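Local coordinates for protein guanine deaminase (Escherichia coli, PDB 6OHB) that catalyses the zinc-dependent hydrolytic deamination of guanine to xanthine and ammonia, the step that commits guanine to degradation through xanthine, at residues E96-W101 against L238-D243; F274-H279 against T300-L305. All blocks are in the same frame, centred on the assembly; numbering follows the deposited sequence.

Interaction 1. Residues E96-W101 against L238-D243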
ATOM      1  N   GLU A  96     -11.058 -11.819   8.797  1.00 63.77           N
ATOM      2  CA  GLU A  96     -10.732 -13.041   9.511  1.00 65.63           C
ATOM      3  C   GLU A  96      -9.239 -13.089   9.842  1.00 69.29           C
ATOM      4  O   GLU A  96      -8.410 -12.450   9.189  1.00 69.67           O
ATOM      5  CB  GLU A  96     -11.152 -14.265   8.699  1.00 71.82           C
ATOM      6  CG  GLU A  96     -12.650 -14.546   8.771  1.00 81.62           C
ATOM      7  CD  GLU A  96     -12.997 -15.465   9.923  1.00 79.59           C
ATOM      8  OE1 GLU A  96     -14.196 -15.668  10.206  1.00 78.00           O
ATOM      9  OE2 GLU A  96     -12.058 -15.962  10.567  1.00 74.15           O
ATOM     10  N   GLN A  97      -8.904 -13.855  10.879  1.00 67.04           N
ATOM     11  CA  GLN A  97      -7.572 -13.849  11.472  1.00 67.47           C
ATOM     12  C   GLN A  97      -6.867 -15.188  11.251  1.00 61.84           C
ATOM     13  O   GLN A  97      -7.397 -16.098  10.609  1.00 65.93           O
ATOM     14  CB  GLN A  97      -7.654 -13.483  12.954  1.00 63.86           C
ATOM     15  CG  GLN A  97      -7.838 -11.991  13.165  1.00 62.70           C
ATOM     16  CD  GLN A  97      -7.878 -11.609  14.624  1.00 64.36           C
ATOM     17  OE1 GLN A  97      -8.399 -12.350  15.457  1.00 72.27           O
ATOM     18  NE2 GLN A  97      -7.326 -10.445  14.945  1.00 69.89           N
ATOM     19  N   LEU A  98      -5.669 -15.307  11.836  1.00 62.32           N
ATOM     20  CA  LEU A  98      -4.667 -16.262  11.358  1.00 59.64           C
ATOM     21  C   LEU A  98      -5.183 -17.698  11.333  1.00 58.76           C
ATOM     22  O   LEU A  98      -5.070 -18.381  10.311  1.00 57.00           O
ATOM     23  CB  LEU A  98      -3.405 -16.173  12.215  1.00 65.67           C
ATOM     24  CG  LEU A  98      -2.316 -17.163  11.792  1.00 52.92           C
ATOM     25  CD1 LEU A  98      -1.771 -16.784  10.422  1.00 48.90           C
ATOM     26  CD2 LEU A  98      -1.206 -17.239  12.826  1.00 54.07           C
ATOM     27  N   LEU A  99      -5.726 -18.192  12.449  1.00 58.19           N
ATOM     28  CA  LEU A  99      -6.057 -19.615  12.502  1.00 58.29           C
ATOM     29  C   LEU A  99      -7.276 -19.933  11.641  1.00 63.47           C
ATOM     30  O   LEU A  99      -7.289 -20.930  10.899  1.00 64.94           O
ATOM     31  CB  LEU A  99      -6.294 -20.046  13.950  1.00 56.02           C
ATOM     32  N   GLU A 100      -8.299 -19.080  11.699  1.00 62.17           N
ATOM     33  CA  GLU A 100      -9.441 -19.244  10.811  1.00 62.67           C
ATOM     34  C   GLU A 100      -9.069 -18.962   9.360  1.00 59.39           C
ATOM     35  O   GLU A 100      -9.615 -19.596   8.452  1.00 63.53           O
ATOM     36  CB  GLU A 100     -10.589 -18.356  11.270  1.00 68.26           C
ATOM     37  N   TRP A 101      -8.152 -18.017   9.121  1.00 58.25           N
ATOM     38  CA  TRP A 101      -7.643 -17.807   7.768  1.00 60.28           C
ATOM     39  C   TRP A 101      -6.981 -19.072   7.244  1.00 60.08           C
ATOM     40  O   TRP A 101      -7.140 -19.432   6.071  1.00 62.16           O
ATOM     41  CB  TRP A 101      -6.650 -16.641   7.751  1.00 59.15           C
ATOM     42  CG  TRP A 101      -5.945 -16.422   6.439  1.00 64.18           C
ATOM     43  CD1 TRP A 101      -4.852 -17.097   5.966  1.00 58.69           C
ATOM     44  CD2 TRP A 101      -6.275 -15.446   5.441  1.00 60.63           C
ATOM     45  NE1 TRP A 101      -4.491 -16.607   4.733  1.00 61.51           N
ATOM     46  CE2 TRP A 101      -5.347 -15.593   4.389  1.00 63.43           C
ATOM     47  CE3 TRP A 101      -7.265 -14.464   5.337  1.00 62.16           C
ATOM     48  CZ2 TRP A 101      -5.382 -14.793   3.244  1.00 59.69           C
ATOM     49  CZ3 TRP A 101      -7.299 -13.671   4.198  1.00 63.75           C
ATOM     50  CH2 TRP A 101      -6.364 -13.841   3.169  1.00 59.02           C
ATOM     51  N   LEU A 238       6.710 -18.449  13.600  1.00 39.68           N
ATOM     52  CA  LEU A 238       6.921 -18.338  15.044  1.00 40.39           C
ATOM     53  C   LEU A 238       6.247 -17.095  15.613  1.00 50.26           C
ATOM     54  O   LEU A 238       6.532 -15.983  15.161  1.00 43.13           O
ATOM     55  CB  LEU A 238       8.422 -18.308  15.378  1.00 50.57           C
ATOM     56  CG  LEU A 238       8.838 -18.112  16.844  1.00 49.09           C
ATOM     57  CD1 LEU A 238       8.499 -19.348  17.660  1.00 47.67           C
ATOM     58  CD2 LEU A 238      10.329 -17.803  16.935  1.00 50.49           C
ATOM     59  N   CYS A 239       5.398 -17.292  16.626  1.00 46.14           N
ATOM     60  CA  CYS A 239       4.710 -16.230  17.365  1.00 51.66           C
ATOM     61  C   CYS A 239       4.172 -15.128  16.450  1.00 49.71           C
ATOM     62  O   CYS A 239       4.457 -13.941  16.615  1.00 48.37           O
ATOM     63  CB  CYS A 239       5.613 -15.639  18.451  1.00 47.58           C
ATOM     64  SG  CYS A 239       6.492 -16.843  19.465  1.00 62.51           S
ATOM     65  N   GLU A 240       3.331 -15.544  15.511  1.00 49.39           N
ATOM     66  CA  GLU A 240       2.648 -14.581  14.657  1.00 54.51           C
ATOM     67  C   GLU A 240       1.430 -13.992  15.362  1.00 55.01           C
ATOM     68  O   GLU A 240       1.173 -12.785  15.269  1.00 54.93           O
ATOM     69  CB  GLU A 240       2.237 -15.255  13.339  1.00 46.78           C
ATOM     70  CG  GLU A 240       1.504 -14.361  12.343  1.00 54.68           C
ATOM     71  CD  GLU A 240       1.177 -15.086  11.039  1.00 49.41           C
ATOM     72  OE1 GLU A 240       1.416 -16.311  10.967  1.00 49.34           O
ATOM     73  OE2 GLU A 240       0.675 -14.442  10.091  1.00 52.12           O
ATOM     74  N   ASN A 241       0.685 -14.830  16.083  1.00 59.22           N
ATOM     75  CA  ASN A 241      -0.610 -14.475  16.647  1.00 61.59           C
ATOM     76  C   ASN A 241      -0.714 -15.013  18.070  1.00 60.83           C
ATOM     77  O   ASN A 241      -0.170 -16.074  18.388  1.00 57.68           O
ATOM     78  CB  ASN A 241      -1.737 -15.024  15.760  1.00 51.27           C
ATOM     79  CG  ASN A 241      -3.105 -14.759  16.327  1.00 65.62           C
ATOM     80  OD1 ASN A 241      -3.813 -15.689  16.709  1.00 67.59           O
ATOM     81  ND2 ASN A 241      -3.497 -13.489  16.374  1.00 59.72           N
ATOM     82  N   LYS A 242      -1.421 -14.269  18.929  1.00 60.07           N
ATOM     83  CA  LYS A 242      -1.534 -14.650  20.338  1.00 61.70           C
ATOM     84  C   LYS A 242      -2.305 -15.957  20.519  1.00 61.77           C
ATOM     85  O   LYS A 242      -1.952 -16.781  21.376  1.00 55.94           O
ATOM     86  CB  LYS A 242      -2.196 -13.521  21.126  1.00 57.70           C
ATOM     87  CG  LYS A 242      -1.816 -12.129  20.634  1.00 62.21           C
ATOM     88  CD  LYS A 242      -2.354 -11.035  21.549  1.00 62.00           C
ATOM     89  CE  LYS A 242      -1.704 -11.095  22.926  1.00 63.08           C
ATOM     90  NZ  LYS A 242      -0.220 -10.958  22.850  1.00 64.61           N
ATOM     91  N   ASP A 243      -3.366 -16.162  19.732  1.00 57.63           N
ATOM     92  CA  ASP A 243      -4.077 -17.436  19.781  1.00 64.09           C
ATOM     93  C   ASP A 243      -3.176 -18.584  19.347  1.00 61.40           C
ATOM     94  O   ASP A 243      -3.262 -19.689  19.894  1.00 59.43           O
ATOM     95  CB  ASP A 243      -5.333 -17.386  18.910  1.00 64.54           C
ATOM     96  CG  ASP A 243      -6.301 -16.307  19.344  1.00 66.88           C
ATOM     97  OD1 ASP A 243      -6.261 -15.918  20.529  1.00 68.69           O
ATOM     98  OD2 ASP A 243      -7.100 -15.848  18.500  1.00 77.07           O
TER

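Interaction 2. Residues F274-H279 against T300-L305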
ATOM      1  N   PHE A 274      12.750 -17.730  11.217  1.00 44.30           N
ATOM      2  CA  PHE A 274      11.451 -17.782  11.871  1.00 52.33           C
ATOM      3  C   PHE A 274      10.626 -16.600  11.383  1.00 45.41           C
ATOM      4  O   PHE A 274      11.003 -15.440  11.591  1.00 48.51           O
ATOM      5  CB  PHE A 274      11.613 -17.764  13.392  1.00 45.24           C
ATOM      6  CG  PHE A 274      12.418 -18.921  13.919  1.00 46.09           C
ATOM      7  CD1 PHE A 274      11.827 -20.158  14.118  1.00 46.01           C
ATOM      8  CD2 PHE A 274      13.773 -18.779  14.192  1.00 51.87           C
ATOM      9  CE1 PHE A 274      12.562 -21.231  14.588  1.00 55.36           C
ATOM     10  CE2 PHE A 274      14.516 -19.846  14.661  1.00 48.63           C
ATOM     11  CZ  PHE A 274      13.910 -21.076  14.861  1.00 51.38           C
ATOM     12  N   ALA A 275       9.511 -16.904  10.734  1.00 41.25           N
ATOM     13  CA  ALA A 275       8.637 -15.889  10.170  1.00 47.53           C
ATOM     14  C   ALA A 275       7.768 -15.256  11.247  1.00 44.54           C
ATOM     15  O   ALA A 275       7.306 -15.936  12.172  1.00 41.36           O
ATOM     16  CB  ALA A 275       7.754 -16.498   9.082  1.00 43.85           C
ATOM     17  N   HIS A 276       7.601 -13.932  11.130  1.00 48.79           N
ATOM     18  CA  HIS A 276       6.672 -13.081  11.873  1.00 43.60           C
ATOM     19  C   HIS A 276       7.275 -12.594  13.184  1.00 43.40           C
ATOM     20  O   HIS A 276       7.719 -11.443  13.257  1.00 46.21           O
ATOM     21  CB  HIS A 276       5.333 -13.789  12.094  1.00 42.17           C
ATOM     22  CG  HIS A 276       4.662 -14.195  10.819  1.00 39.68           C
ATOM     23  ND1 HIS A 276       4.216 -13.279   9.890  1.00 40.77           N
ATOM     24  CD2 HIS A 276       4.375 -15.418  10.311  1.00 43.39           C
ATOM     25  CE1 HIS A 276       3.678 -13.919   8.867  1.00 42.46           C
ATOM     26  NE2 HIS A 276       3.760 -15.219   9.097  1.00 41.27           N
ATOM     27  N   CYS A 277       7.309 -13.443  14.216  1.00 45.92           N
ATOM     28  CA  CYS A 277       7.946 -13.087  15.488  1.00 41.67           C
ATOM     29  C   CYS A 277       7.373 -11.790  16.053  1.00 47.23           C
ATOM     30  O   CYS A 277       8.109 -10.901  16.491  1.00 46.46           O
ATOM     31  CB  CYS A 277       9.464 -12.976  15.332  1.00 46.27           C
ATOM     32  SG  CYS A 277      10.262 -14.526  14.887  1.00 47.75           S
ATOM     33  N   VAL A 278       6.043 -11.681  16.033  1.00 50.96           N
ATOM     34  CA  VAL A 278       5.381 -10.444  16.435  1.00 48.11           C
ATOM     35  C   VAL A 278       5.252 -10.340  17.953  1.00 45.18           C
ATOM     36  O   VAL A 278       5.349  -9.242  18.513  1.00 48.90           O
ATOM     37  CB  VAL A 278       4.004 -10.355  15.749  1.00 50.33           C
ATOM     38  CG1 VAL A 278       3.279  -9.078  16.139  1.00 51.42           C
ATOM     39  CG2 VAL A 278       4.161 -10.462  14.237  1.00 46.81           C
ATOM     40  N   HIS A 279       5.061 -11.462  18.644  1.00 45.15           N
ATOM     41  CA  HIS A 279       4.838 -11.489  20.091  1.00 50.55           C
ATOM     42  C   HIS A 279       5.893 -12.383  20.729  1.00 53.79           C
ATOM     43  O   HIS A 279       5.633 -13.553  21.019  1.00 58.53           O
ATOM     44  CB  HIS A 279       3.419 -11.972  20.413  1.00 54.36           C
ATOM     45  CG  HIS A 279       2.351 -11.239  19.669  1.00 53.56           C
ATOM     46  ND1 HIS A 279       2.005  -9.936  19.959  1.00 50.53           N
ATOM     47  CD2 HIS A 279       1.560 -11.617  18.636  1.00 51.22           C
ATOM     48  CE1 HIS A 279       1.043  -9.546  19.142  1.00 55.37           C
ATOM     49  NE2 HIS A 279       0.754 -10.548  18.329  1.00 54.00           N
ATOM     50  N   THR A 300       3.018  -6.703   5.760  1.00 43.44           N
ATOM     51  CA  THR A 300       1.734  -6.663   5.062  1.00 43.84           C
ATOM     52  C   THR A 300       0.745  -7.673   5.637  1.00 43.49           C
ATOM     53  O   THR A 300      -0.391  -7.321   5.980  1.00 42.55           O
ATOM     54  CB  THR A 300       1.949  -6.908   3.567  1.00 42.73           C
ATOM     55  OG1 THR A 300       2.811  -5.898   3.037  1.00 45.83           O
ATOM     56  CG2 THR A 300       0.622  -6.864   2.818  1.00 49.00           C
ATOM     57  N   SER A 301       1.159  -8.937   5.745  1.00 47.05           N
ATOM     58  CA  SER A 301       0.282  -9.940   6.335  1.00 48.04           C
ATOM     59  C   SER A 301       0.054  -9.682   7.822  1.00 46.32           C
ATOM     60  O   SER A 301      -1.040  -9.951   8.332  1.00 45.60           O
ATOM     61  CB  SER A 301       0.841 -11.345   6.101  1.00 40.37           C
ATOM     62  OG  SER A 301       1.744 -11.715   7.123  1.00 52.99           O
ATOM     63  N   ASN A 302       1.053  -9.142   8.531  1.00 40.26           N
ATOM     64  CA  ASN A 302       0.833  -8.784   9.932  1.00 43.16           C
ATOM     65  C   ASN A 302      -0.313  -7.787  10.067  1.00 52.51           C
ATOM     66  O   ASN A 302      -1.098  -7.852  11.022  1.00 48.02           O
ATOM     67  CB  ASN A 302       2.103  -8.201  10.556  1.00 40.17           C
ATOM     68  CG  ASN A 302       3.216  -9.228  10.723  1.00 46.01           C
ATOM     69  OD1 ASN A 302       3.026 -10.429  10.516  1.00 43.33           O
ATOM     70  ND2 ASN A 302       4.390  -8.748  11.101  1.00 37.22           N
ATOM     71  N   LEU A 303      -0.428  -6.855   9.119  1.00 48.39           N
ATOM     72  CA  LEU A 303      -1.491  -5.860   9.209  1.00 43.47           C
ATOM     73  C   LEU A 303      -2.834  -6.413   8.734  1.00 48.94           C
ATOM     74  O   LEU A 303      -3.864  -6.170   9.375  1.00 48.53           O
ATOM     75  CB  LEU A 303      -1.109  -4.612   8.416  1.00 45.10           C
ATOM     76  CG  LEU A 303      -0.065  -3.700   9.058  1.00 42.81           C
ATOM     77  CD1 LEU A 303       0.246  -2.519   8.150  1.00 43.39           C
ATOM     78  CD2 LEU A 303      -0.543  -3.222  10.417  1.00 42.39           C
ATOM     79  N   TYR A 304      -2.849  -7.164   7.624  1.00 42.92           N
ATOM     80  CA  TYR A 304      -4.115  -7.694   7.112  1.00 47.08           C
ATOM     81  C   TYR A 304      -4.792  -8.620   8.118  1.00 48.80           C
ATOM     82  O   TYR A 304      -6.024  -8.635   8.225  1.00 49.81           O
ATOM     83  CB  TYR A 304      -3.895  -8.443   5.796  1.00 47.97           C
ATOM     84  CG  TYR A 304      -3.886  -7.578   4.553  1.00 52.00           C
ATOM     85  CD1 TYR A 304      -4.971  -6.770   4.229  1.00 50.79           C
ATOM     86  CD2 TYR A 304      -2.799  -7.590   3.689  1.00 53.08           C
ATOM     87  CE1 TYR A 304      -4.962  -5.982   3.085  1.00 52.11           C
ATOM     88  CE2 TYR A 304      -2.782  -6.811   2.543  1.00 49.35           C
ATOM     89  CZ  TYR A 304      -3.858  -6.010   2.246  1.00 57.81           C
ATOM     90  OH  TYR A 304      -3.821  -5.242   1.103  1.00 60.95           O
ATOM     91  N   LEU A 305      -4.009  -9.423   8.836  1.00 50.07           N
ATOM     92  CA  LEU A 305      -4.528 -10.403   9.784  1.00 54.39           C
ATOM     93  C   LEU A 305      -4.665  -9.863  11.203  1.00 48.05           C
ATOM     94  O   LEU A 305      -5.004 -10.631  12.109  1.00 49.31           O
ATOM     95  CB  LEU A 305      -3.641 -11.653   9.791  1.00 47.56           C
ATOM     96  CG  LEU A 305      -3.783 -12.702   8.677  1.00 55.27           C
ATOM     97  CD1 LEU A 305      -5.027 -13.539   8.888  1.00 62.06           C
ATOM     98  CD2 LEU A 305      -3.783 -12.113   7.273  1.00 57.58           C
TER
HETATM   99  O   HOH W   1       6.677  -9.884  11.105  1.00 42.88           O

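Interaction 1. Residues E96-W101 against L238-D243
Leu98 lays both of its methyl groups over one flat side of the Glu240 carboxylate, at the mouth of the amidohydrolase TIM barrel where loops following the strands form the active site. The packing is apolar against polar. Leu98 CD1 is 3.3 Å from Glu240 OE1 and nearly as close to OE2, while Leu98 CD2 is 3.3 Å from the same Glu240 OE1, and the two side chains cross obliquely. Leucine suits this place because its forked end spreads across a planar group without competing for its oxygens. Glu240 reaches the methyls as an extended chain, with chi1 and chi2 both near 180°, and this brings its side chain to about 6 Å from the zinc ion; it probably contributes to the guanine site, as in related enzymes. With only an alanine here in place of the leucine, that side of the carboxylate would probably lose its apolar cover, leaving the glutamate freer to turn.

Two helix starts frame the packing. Gln97 is the N-cap of helix 98-111, so Leu98 projects from its first turn. Asn241 is the N-cap of helix 242-251, a role suited to its short amide: OD1 takes a weak, bent bond from Asp243 N (3.1 Å, 124° at the hydrogen). Glu244 OE1 accepts from the backbone N of both Glu240 and Asn241. The end of Glu240 meets His276 as well, and Leu98 also packs on Glu244.

The purely aliphatic contact is with the CB of Asn241. The OD1 of this residue is turned to the helix start, while its CB faces the leucine, with Asn241 CB 3.7 Å from Leu98 CD2.

Interaction 2. Residues F274-H279 against T300-L305
His276 ND1 donates a hydrogen bond to Asn302 OD1 (3.2 Å, 141° at the hydrogen), joining the turn after strand 272-274 to helix 299-304 beside the zinc of the TIM barrel. The donor nitrogen lies in the amide's carbonyl plane, but the oxygen lies 27° out of the imidazole plane, which bends the bond. The close-packed part is at this ring. Ser301 OG sits near the ring plane at its edge, 3.4 Å from His276 CE1, and serine is small enough to fit there next to the metal site. His276 occupies the centre of a classic gamma turn, closed by a weak bond from Cys277 N to Ala275 O. With chi1 at -59°, CG lies beside its own backbone N and the ring swings toward the helix. Its far nitrogen, NE2, forms a weak bond with the zinc ligand Asp327, and the ring also meets that of the zinc ligand His237.

Away from the ring the contact is looser and partly bridged by water. Asn302 ND2 gives a hydrogen to a water at 2.6 Å, and the water donates in turn to His276 O at 2.9 Å. Partly exposed Val278 adds only a methyl: its CG2 passes the amide 3.6 Å from Asn302 ND2. On the same helix, Tyr304 OH bonds to Asn341 of the second subunit.

Asparagine suits its position because one amide both accepts and donates. Its oxygen meets the imidazole N-H and its nitrogen reaches the backbone carbonyl of the same histidine through water, which together probably fix the amide's orientation and steady the ring; the side chain of His276 is about 4 Å from the zinc ion.

Overall arrangement
From the N terminus, the chain passes strand 73-84, with zinc ligands His82 and His84, and enters helix 98-111. Interaction 1 closes a long loop through several barrel units, bringing the start of that helix against the turn after strand 233-238, which carries His237. Interaction 2 follows in series, neither nested nor crossed, and closes a much shorter loop between the turn after strand 272-274 and helix 299-304. The two still meet directly: the turns run side by side through probable backbone bonds from Cys277 N to Leu238 O and from Val278 N to Cys239 O, while Gln97 packs on Leu305. Together they tie the loops around the zinc site.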